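Local coordinates for protein fructokinase (Xylella fastidiosa Temecula1, PDB 3LJS) that probably phosphorylates fructose with ATP, as a bacterial fructokinase of the PfkB family of carbohydrate kinases, at residues Leu14-Gln20 with Phe31-Gly37; Phe55-Ser61 with Gly81-Ser86. One frame throughout, in Å; residues are numbered along the deposited sequence.

Contact 1 of 2, residues Leu14-Gln20 with Phe31-Gly37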
# COMPACT_ATOMS: atom_id res chain seq x y z
N LEU B 14 -2.34 5.61 10.68
CA LEU B 14 -1.98 5.15 9.35
C LEU B 14 -1.72 6.33 8.44
O LEU B 14 -1.86 7.48 8.85
CB LEU B 14 -3.09 4.27 8.77
CG LEU B 14 -4.53 4.79 8.90
CD1 LEU B 14 -4.75 6.02 8.03
CD2 LEU B 14 -5.49 3.68 8.49
N ILE B 15 -1.37 6.04 7.19
CA ILE B 15 -1.09 7.08 6.21
C ILE B 15 -2.26 7.28 5.26
O ILE B 15 -2.74 6.33 4.65
CB ILE B 15 0.16 6.74 5.36
CG1 ILE B 15 1.39 6.59 6.26
CG2 ILE B 15 0.39 7.81 4.31
CD1 ILE B 15 1.76 7.84 7.01
N ASP B 16 -2.73 8.52 5.15
CA ASP B 16 -3.79 8.84 4.21
C ASP B 16 -3.04 9.33 2.98
O ASP B 16 -2.29 10.31 3.07
CB ASP B 16 -4.70 9.98 4.72
CG ASP B 16 -5.59 9.56 5.88
OD1 ASP B 16 -6.15 8.44 5.84
OD2 ASP B 16 -5.76 10.36 6.82
N MSE B 17 -3.20 8.64 1.86
CA MSE B 17 -2.54 9.02 0.61
C MSE B 17 -3.57 9.73 -0.26
O MSE B 17 -4.45 9.09 -0.85
CB MSE B 17 -2.00 7.78 -0.11
CG MSE B 17 -0.79 7.16 0.56
SE MSE B 17 0.81 8.24 0.39
CE MSE B 17 1.44 7.53 -1.29
N LEU B 18 -3.46 11.05 -0.33
CA LEU B 18 -4.39 11.90 -1.07
C LEU B 18 -4.08 12.04 -2.55
O LEU B 18 -3.12 12.70 -2.94
CB LEU B 18 -4.43 13.29 -0.42
CG LEU B 18 -5.22 13.47 0.89
CD1 LEU B 18 -5.04 12.29 1.82
CD2 LEU B 18 -4.77 14.76 1.56
N ALA B 19 -4.91 11.42 -3.38
CA ALA B 19 -4.73 11.49 -4.83
C ALA B 19 -5.00 12.90 -5.32
O ALA B 19 -6.06 13.46 -5.03
CB ALA B 19 -5.66 10.50 -5.52
N GLN B 20 -4.05 13.47 -6.05
CA GLN B 20 -4.21 14.81 -6.59
C GLN B 20 -4.75 14.74 -8.01
O GLN B 20 -4.51 13.77 -8.73
CB GLN B 20 -2.87 15.55 -6.60
CG GLN B 20 -2.25 15.76 -5.23
CD GLN B 20 -3.26 16.25 -4.22
OE1 GLN B 20 -3.96 15.45 -3.59
NE2 GLN B 20 -3.36 17.56 -4.06
N PHE B 31 0.41 11.70 -5.24
CA PHE B 31 -0.34 11.36 -4.04
C PHE B 31 0.38 12.03 -2.89
O PHE B 31 1.61 11.93 -2.78
CB PHE B 31 -0.35 9.84 -3.84
CG PHE B 31 -1.22 9.10 -4.82
CD1 PHE B 31 -2.53 8.78 -4.51
CD2 PHE B 31 -0.73 8.74 -6.07
CE1 PHE B 31 -3.36 8.12 -5.42
CE2 PHE B 31 -1.54 8.09 -7.00
CZ PHE B 31 -2.86 7.77 -6.67
N LEU B 32 -0.37 12.73 -2.04
CA LEU B 32 0.22 13.42 -0.90
C LEU B 32 0.09 12.62 0.39
O LEU B 32 -0.97 12.09 0.71
CB LEU B 32 -0.45 14.79 -0.73
CG LEU B 32 0.10 15.98 -1.54
CD1 LEU B 32 0.78 15.51 -2.81
CD2 LEU B 32 -1.04 16.94 -1.83
N GLN B 33 1.19 12.54 1.13
CA GLN B 33 1.27 11.80 2.38
C GLN B 33 0.76 12.61 3.57
O GLN B 33 1.29 13.68 3.87
CB GLN B 33 2.71 11.38 2.63
CG GLN B 33 2.97 10.71 3.96
CD GLN B 33 4.45 10.60 4.25
OE1 GLN B 33 5.14 11.60 4.42
NE2 GLN B 33 4.95 9.37 4.31
N CYS B 34 -0.25 12.09 4.26
CA CYS B 34 -0.82 12.75 5.43
C CYS B 34 -1.03 11.76 6.58
O CYS B 34 -1.50 10.65 6.37
CB CYS B 34 -2.17 13.39 5.09
SG CYS B 34 -2.05 14.81 4.00
N ALA B 35 -0.67 12.18 7.79
CA ALA B 35 -0.85 11.35 8.97
C ALA B 35 -2.34 11.21 9.23
O ALA B 35 -3.09 12.18 9.14
CB ALA B 35 -0.15 11.98 10.17
N GLY B 36 -2.78 9.99 9.56
CA GLY B 36 -4.19 9.76 9.81
C GLY B 36 -4.48 8.67 10.82
O GLY B 36 -3.57 8.18 11.50
N GLY B 37 -5.74 8.27 10.90
CA GLY B 37 -6.16 7.26 11.86
C GLY B 37 -7.05 7.98 12.84
O GLY B 37 -6.66 9.02 13.39
O HOH W 1 -7.69 9.23 8.99
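Leu14-Gln20 and Phe31-Gly37 are the two arms of a beta hairpin in the four-stranded lid sheet, their strand axes running at 153° to each other. Leu14/Gly36, Asp16/Cys34 and Leu18/Leu32 are the hydrogen-bonded pairs, and each closes both of its bonds; Asp16 N to Cys34 O is 2.7 Å. Asp16, Leu18, Leu32 and Cys34 share one face. There Leu18 CD2 lies 3.7 Å from Cys34 SG, and Asp16 OD2 comes to 3.4 Å from Gly36 CA, a closeness possible because glycine carries no CB. A water that accepts from Gly37 N also lies 3.1 Å from Asp16 OD2, linking this carboxylate to the residue just before helix 38-49. On the other face Ala19 CB meets Phe31 CE1 obliquely at 3.3 Å. Met17, with CG beside its backbone N (chi1 -72°) and further bends at chi2 and chi3, curls its methyl CE to 3.9 Å from Phe31 CB, the two side chains crossing at about a right angle. Phe31 also meets Phe94 edge-to-face and packs on Met17 of the second subunit, where Phe31 and Leu32 continue the sheet as an antiparallel ladder. Such a lid sheet, shared across a dimer interface, is a feature of many ribokinase-like sugar kinases, ribokinase itself among them.

Contact 2 of 2, residues Phe55-Ser61 with Gly81-Ser86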
# COMPACT_ATOMS: atom_id res chain seq x y z
N PHE B 55 -0.55 8.25 22.62
CA PHE B 55 -1.16 7.41 21.60
C PHE B 55 -0.61 6.01 21.84
O PHE B 55 0.61 5.82 21.89
CB PHE B 55 -0.79 7.84 20.18
CG PHE B 55 -1.33 6.91 19.13
CD1 PHE B 55 -2.66 6.98 18.72
CD2 PHE B 55 -0.53 5.91 18.58
CE1 PHE B 55 -3.19 6.08 17.79
CE2 PHE B 55 -1.04 5.00 17.66
CZ PHE B 55 -2.37 5.08 17.26
N VAL B 56 -1.51 5.04 22.00
CA VAL B 56 -1.12 3.66 22.23
C VAL B 56 -1.54 2.82 21.04
O VAL B 56 -2.71 2.76 20.67
CB VAL B 56 -1.76 3.11 23.52
CG1 VAL B 56 -1.46 1.62 23.68
CG2 VAL B 56 -1.22 3.88 24.73
N GLY B 57 -0.56 2.17 20.41
CA GLY B 57 -0.84 1.35 19.25
C GLY B 57 0.46 0.89 18.63
O GLY B 57 1.55 1.22 19.12
N MSE B 58 0.35 0.13 17.55
CA MSE B 58 1.52 -0.40 16.88
C MSE B 58 1.75 0.25 15.53
O MSE B 58 0.83 0.39 14.73
CB MSE B 58 1.37 -1.92 16.72
CG MSE B 58 2.58 -2.62 16.15
SE MSE B 58 2.43 -4.53 16.38
CE MSE B 58 3.49 -4.70 17.99
N LEU B 59 3.00 0.66 15.29
CA LEU B 59 3.40 1.28 14.03
C LEU B 59 4.39 0.34 13.35
O LEU B 59 5.15 -0.36 14.01
CB LEU B 59 4.09 2.62 14.29
CG LEU B 59 3.34 3.68 15.09
CD1 LEU B 59 4.14 4.98 15.12
CD2 LEU B 59 1.98 3.92 14.47
N GLY B 60 4.39 0.33 12.02
CA GLY B 60 5.31 -0.53 11.31
C GLY B 60 6.74 -0.01 11.42
O GLY B 60 6.95 1.16 11.76
N SER B 61 7.71 -0.88 11.15
CA SER B 61 9.11 -0.49 11.18
C SER B 61 9.49 -0.18 9.74
O SER B 61 10.35 -0.84 9.15
CB SER B 61 9.99 -1.63 11.70
OG SER B 61 9.70 -1.92 13.05
N GLY B 81 3.99 4.67 24.76
CA GLY B 81 3.14 3.50 24.58
C GLY B 81 3.08 2.93 23.18
O GLY B 81 2.31 2.02 22.91
N ILE B 82 3.88 3.48 22.27
CA ILE B 82 3.90 2.99 20.90
C ILE B 82 4.87 1.81 20.79
O ILE B 82 5.96 1.85 21.34
CB ILE B 82 4.35 4.09 19.91
CG1 ILE B 82 3.30 5.19 19.81
CG2 ILE B 82 4.58 3.48 18.52
CD1 ILE B 82 3.70 6.36 18.93
N VAL B 83 4.45 0.76 20.09
CA VAL B 83 5.32 -0.39 19.87
C VAL B 83 5.49 -0.53 18.37
O VAL B 83 4.69 0.00 17.60
CB VAL B 83 4.74 -1.70 20.47
CG1 VAL B 83 4.79 -1.63 21.99
CG2 VAL B 83 3.33 -1.92 19.98
N ARG B 84 6.54 -1.23 17.95
CA ARG B 84 6.82 -1.38 16.52
C ARG B 84 6.86 -2.83 16.05
O ARG B 84 7.06 -3.75 16.84
CB ARG B 84 8.16 -0.72 16.19
CG ARG B 84 8.34 0.70 16.74
CD ARG B 84 7.36 1.68 16.13
NE ARG B 84 7.70 2.03 14.75
CZ ARG B 84 8.55 2.99 14.41
NH1 ARG B 84 9.16 3.71 15.34
NH2 ARG B 84 8.79 3.24 13.13
N THR B 85 6.67 -3.02 14.75
CA THR B 85 6.72 -4.35 14.16
C THR B 85 7.18 -4.32 12.71
O THR B 85 6.90 -3.37 11.97
CB THR B 85 5.36 -5.05 14.22
OG1 THR B 85 5.49 -6.36 13.65
CG2 THR B 85 4.32 -4.27 13.44
N SER B 86 7.89 -5.37 12.30
CA SER B 86 8.39 -5.50 10.93
C SER B 86 7.60 -6.60 10.24
O SER B 86 7.85 -6.91 9.08
CB SER B 86 9.88 -5.87 10.94
OG SER B 86 10.66 -4.85 11.56
O HOH W 2 10.64 -4.02 14.42
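Arg84 reaches across to Gly60 at the end of the parallel pair 58-60 and 82-85, and grips its carbonyl oxygen side-on with two nitrogens. NE lies 3.2 Å and NH2 3.1 Å from Gly60 O, which sits at the guanidinium edge, only 1° out of its plane. Seen from the acceptor the two donors differ: NH2 is in the carbonyl plane, whereas NE stands well above it. Bends at chi2 and chi3 (-65° and -74°) fold the arginine back over Leu59 CB, and NH2 has a second partner in the salt bridge to Asp66 of helix 63-75, which should help fix the group's rotation. Val83 turns both its backbone N and O toward strand 58-60 and the corner before it: N donates to Gly57 O, and O accepts from Leu59 N at 2.9 Å. Thr85 repeats this, N to Leu59 O and O from Ser61 N, the latter at 2.7 Å though bent. A water bridges Ser61 OG and Ser86 OG, while Thr85 OG1 bonds to Thr87 N. Gly57 N, at the corner of its strand, is buried without a partner. Each face also has side-chain contacts: Met58 SE to Thr85 CG2 at 3.5 Å on one, Leu59 CG to Ile82 CG2 at 3.7 Å on the other. Parallel neighbours joined through helix 63-75 form a beta-alpha-beta crossover at the margin of the ribokinase-like alpha/beta core.

Overall arrangement
Contact 1 closes along the chain before contact 2 opens, with helix 38-49 and the beginning of strand 53-60 between them. Their centres lie 18 Å apart and their nearest atoms about 6 Å, so they do not touch. Contact 1 belongs to the four-stranded lid sheet, and contact 2 to the margin of the nine-stranded core sheet, where 82-85 is the outermost strand. Helix 63-75 relates the two: Ile15 and Gln33 pack on its Phe64 and Phe67, while Leu59 and Ile82 pack on its Leu68, Phe69 and Phe72. One helix thus bears on both lid and core, and only contact 1 also meets the second subunit.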